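PDB 1WDV: Ala-tRNApro hydrolase ProX from Aeropyrum pernix, which probably hydrolyses mischarged aminoacyl-tRNA, acting in trans as an editing partner of prolyl-tRNA synthetase. Local coordinates for residues G53-R65 with L103-L115. Numbering follows the deposited sequence.
Sequences GGVYAVVIPGDKR and LPPNIVLVVDRIL
The Y56 ring is the main flat group here: V108 CB and V110 CG2 both approach it obliquely on its CD2 side, CD2 lying 3.7 Å from V108 CB, while M71 and A75 of helix 68-75 also touch the side chain and D50 takes a hydrogen bond with its hydroxyl. The P61 ring is met at CG by I114 CG2, a tight 3.2 Å, and by CD2 of L115. I107, at the start of the pairing, sends its two branches to different neighbours: CG1 lies 3.7 Å from V55 CG1, the two side chains crossing at a slant; with CG1 anti to the carbonyl carbon (chi1 -58°), CG2 stands anti to the backbone N and reaches A57 CB, on the sheet face opposite Y56, which also meets L103 CD1. An alanine at I107 would be likely to leave V55 CG1 and A57 CB without these apolar mates and open a gap beside them. Five backbone bonds alternate between the strands, from V108 N to V55 O (2.9 Å) through to D112 N to V59 O (3.0 Å). Beyond the last, D112 OD1 accepts from I114 N in an Asx turn, using its anti lone pair. Strands 55-61 and 108-112 are thus parallel neighbours in the mixed five-stranded sheet, flanked by helices 68-75 and 136-143, of an aminoacyl-tRNA editing domain.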
# COMPACT_ATOMS: atom_id res chain seq x y z
N GLY A 53 10.74 -4.20 -16.76
CA GLY A 53 9.29 -4.19 -16.86
C GLY A 53 8.53 -4.67 -15.63
O GLY A 53 7.29 -4.69 -15.64
N GLY A 54 9.24 -5.03 -14.57
CA GLY A 54 8.56 -5.51 -13.37
C GLY A 54 8.00 -4.38 -12.52
O GLY A 54 8.60 -3.30 -12.41
N VAL A 55 6.83 -4.61 -11.93
CA VAL A 55 6.20 -3.58 -11.12
C VAL A 55 5.79 -4.19 -9.81
O VAL A 55 5.16 -5.26 -9.77
CB VAL A 55 4.96 -3.00 -11.82
CG1 VAL A 55 4.38 -1.86 -10.97
CG2 VAL A 55 5.36 -2.50 -13.24
N TYR A 56 6.13 -3.51 -8.72
CA TYR A 56 5.80 -3.96 -7.39
C TYR A 56 5.02 -2.90 -6.61
O TYR A 56 5.17 -1.70 -6.87
CB TYR A 56 7.08 -4.25 -6.61
CG TYR A 56 8.04 -5.19 -7.28
CD1 TYR A 56 8.89 -4.72 -8.28
CD2 TYR A 56 8.10 -6.53 -6.91
CE1 TYR A 56 9.79 -5.57 -8.91
CE2 TYR A 56 9.02 -7.40 -7.56
CZ TYR A 56 9.85 -6.89 -8.55
OH TYR A 56 10.74 -7.71 -9.22
N ALA A 57 4.16 -3.35 -5.70
CA ALA A 57 3.40 -2.45 -4.80
C ALA A 57 3.96 -2.89 -3.44
O ALA A 57 3.82 -4.04 -3.06
CB ALA A 57 1.91 -2.73 -4.89
N VAL A 58 4.59 -1.96 -2.74
CA VAL A 58 5.26 -2.26 -1.48
C VAL A 58 4.59 -1.48 -0.35
O VAL A 58 4.62 -0.25 -0.33
CB VAL A 58 6.77 -1.86 -1.61
CG1 VAL A 58 7.56 -2.34 -0.37
CG2 VAL A 58 7.35 -2.48 -2.91
N VAL A 59 4.01 -2.21 0.60
CA VAL A 59 3.30 -1.61 1.71
C VAL A 59 4.19 -1.47 2.92
O VAL A 59 4.68 -2.48 3.46
CB VAL A 59 2.06 -2.45 2.09
CG1 VAL A 59 1.29 -1.76 3.17
CG2 VAL A 59 1.16 -2.64 0.85
N ILE A 60 4.41 -0.22 3.35
CA ILE A 60 5.28 0.05 4.49
C ILE A 60 4.62 1.01 5.48
O ILE A 60 3.63 1.69 5.16
CB ILE A 60 6.65 0.66 4.06
CG1 ILE A 60 6.47 2.07 3.50
CG2 ILE A 60 7.32 -0.23 2.97
CD1 ILE A 60 7.82 2.83 3.28
N PRO A 61 5.12 1.04 6.73
CA PRO A 61 4.60 1.92 7.79
C PRO A 61 4.76 3.38 7.36
O PRO A 61 5.72 3.73 6.68
CB PRO A 61 5.49 1.61 8.99
CG PRO A 61 6.00 0.25 8.71
CD PRO A 61 6.24 0.22 7.23
N GLY A 62 3.83 4.22 7.78
CA GLY A 62 3.85 5.61 7.38
C GLY A 62 5.00 6.44 7.88
O GLY A 62 5.31 7.49 7.27
N ASP A 63 5.62 5.99 8.98
CA ASP A 63 6.76 6.70 9.55
C ASP A 63 8.10 6.17 9.04
O ASP A 63 9.14 6.48 9.60
CB ASP A 63 6.71 6.69 11.10
CG ASP A 63 6.66 5.29 11.70
OD1 ASP A 63 6.51 4.31 10.95
OD2 ASP A 63 6.78 5.18 12.94
N LYS A 64 8.08 5.39 7.96
CA LYS A 64 9.35 4.89 7.39
C LYS A 64 9.39 5.22 5.91
O LYS A 64 8.43 5.75 5.36
CB LYS A 64 9.46 3.36 7.53
CG LYS A 64 9.24 2.83 8.94
CD LYS A 64 10.43 3.06 9.85
CE LYS A 64 10.27 2.25 11.14
NZ LYS A 64 11.34 2.63 12.11
N ARG A 65 10.54 4.98 5.29
CA ARG A 65 10.70 5.18 3.86
C ARG A 65 11.19 3.87 3.26
O ARG A 65 11.65 2.97 3.98
CB ARG A 65 11.68 6.33 3.56
CG ARG A 65 11.00 7.70 3.78
CD ARG A 65 11.90 8.90 3.55
NE ARG A 65 11.12 10.14 3.44
CZ ARG A 65 11.60 11.35 3.68
NH1 ARG A 65 12.86 11.50 4.07
NH2 ARG A 65 10.84 12.43 3.48
N LEU A 103 -5.34 -4.00 -7.82
CA LEU A 103 -4.41 -3.37 -8.75
C LEU A 103 -4.30 -4.29 -9.98
O LEU A 103 -4.78 -5.46 -9.92
CB LEU A 103 -3.01 -3.27 -8.10
CG LEU A 103 -2.87 -2.43 -6.83
CD1 LEU A 103 -1.51 -2.70 -6.20
CD2 LEU A 103 -3.04 -0.95 -7.21
N PRO A 104 -3.71 -3.80 -11.09
CA PRO A 104 -3.57 -4.66 -12.28
C PRO A 104 -2.80 -5.91 -11.83
O PRO A 104 -1.86 -5.84 -11.01
CB PRO A 104 -2.81 -3.78 -13.26
CG PRO A 104 -3.42 -2.40 -12.97
CD PRO A 104 -3.41 -2.39 -11.42
N PRO A 105 -3.17 -7.09 -12.35
CA PRO A 105 -2.53 -8.34 -11.95
C PRO A 105 -1.05 -8.57 -12.18
O PRO A 105 -0.50 -9.54 -11.67
CB PRO A 105 -3.42 -9.40 -12.61
CG PRO A 105 -3.84 -8.71 -13.87
CD PRO A 105 -4.15 -7.30 -13.42
N ASN A 106 -0.39 -7.67 -12.91
CA ASN A 106 1.04 -7.83 -13.12
C ASN A 106 1.83 -7.30 -11.94
O ASN A 106 2.99 -7.64 -11.75
CB ASN A 106 1.50 -7.09 -14.38
CG ASN A 106 1.25 -5.59 -14.29
OD1 ASN A 106 0.13 -5.16 -14.04
ND2 ASN A 106 2.31 -4.78 -14.47
N ILE A 107 1.19 -6.45 -11.13
CA ILE A 107 1.89 -5.85 -10.00
C ILE A 107 2.04 -6.83 -8.85
O ILE A 107 1.07 -7.42 -8.38
CB ILE A 107 1.18 -4.56 -9.57
CG1 ILE A 107 1.13 -3.61 -10.79
CG2 ILE A 107 1.92 -3.94 -8.35
CD1 ILE A 107 0.59 -2.22 -10.49
N VAL A 108 3.28 -6.99 -8.41
CA VAL A 108 3.62 -7.91 -7.34
C VAL A 108 3.55 -7.20 -6.00
O VAL A 108 4.22 -6.18 -5.80
CB VAL A 108 5.02 -8.43 -7.56
CG1 VAL A 108 5.46 -9.30 -6.39
CG2 VAL A 108 5.06 -9.18 -8.90
N LEU A 109 2.77 -7.77 -5.07
CA LEU A 109 2.62 -7.15 -3.75
C LEU A 109 3.67 -7.62 -2.73
O LEU A 109 3.94 -8.82 -2.61
CB LEU A 109 1.21 -7.44 -3.21
CG LEU A 109 0.82 -6.87 -1.85
CD1 LEU A 109 0.77 -5.35 -1.96
CD2 LEU A 109 -0.54 -7.41 -1.42
N VAL A 110 4.25 -6.66 -2.01
CA VAL A 110 5.26 -6.93 -0.97
C VAL A 110 4.80 -6.19 0.29
O VAL A 110 4.45 -5.02 0.22
CB VAL A 110 6.66 -6.38 -1.39
CG1 VAL A 110 7.70 -6.63 -0.29
CG2 VAL A 110 7.12 -7.02 -2.71
N VAL A 111 4.82 -6.87 1.44
CA VAL A 111 4.36 -6.24 2.69
C VAL A 111 5.50 -6.25 3.70
O VAL A 111 6.13 -7.28 3.93
CB VAL A 111 3.14 -7.02 3.27
CG1 VAL A 111 2.71 -6.42 4.61
CG2 VAL A 111 1.97 -6.89 2.30
N ASP A 112 5.80 -5.09 4.28
CA ASP A 112 6.87 -5.05 5.28
C ASP A 112 6.46 -5.82 6.53
O ASP A 112 5.39 -5.59 7.08
CB ASP A 112 7.25 -3.64 5.67
CG ASP A 112 8.55 -3.63 6.45
OD1 ASP A 112 8.57 -4.03 7.64
OD2 ASP A 112 9.59 -3.29 5.87
N ARG A 113 7.33 -6.72 7.01
CA ARG A 113 6.94 -7.55 8.15
C ARG A 113 6.69 -6.79 9.44
O ARG A 113 6.00 -7.31 10.31
CB ARG A 113 7.96 -8.69 8.39
CG ARG A 113 8.93 -8.46 9.52
CD ARG A 113 9.98 -9.55 9.65
NE ARG A 113 10.73 -9.79 8.43
CZ ARG A 113 10.53 -10.81 7.60
NH1 ARG A 113 9.59 -11.72 7.85
NH2 ARG A 113 11.29 -10.93 6.52
N ILE A 114 7.23 -5.58 9.57
CA ILE A 114 6.98 -4.82 10.80
C ILE A 114 5.48 -4.55 10.97
O ILE A 114 5.00 -4.30 12.08
CB ILE A 114 7.81 -3.49 10.83
CG1 ILE A 114 7.77 -2.88 12.23
CG2 ILE A 114 7.25 -2.50 9.86
CD1 ILE A 114 8.81 -1.80 12.43
N LEU A 115 4.72 -4.64 9.89
CA LEU A 115 3.29 -4.41 9.98
C LEU A 115 2.48 -5.62 10.44
O LEU A 115 1.33 -5.48 10.82
CB LEU A 115 2.73 -3.97 8.62
CG LEU A 115 3.27 -2.64 8.07
CD1 LEU A 115 2.76 -2.49 6.64
CD2 LEU A 115 2.81 -1.47 8.97
O HOH W 1 4.96 -6.09 -15.05
O HOH W 2 5.75 -7.20 -12.40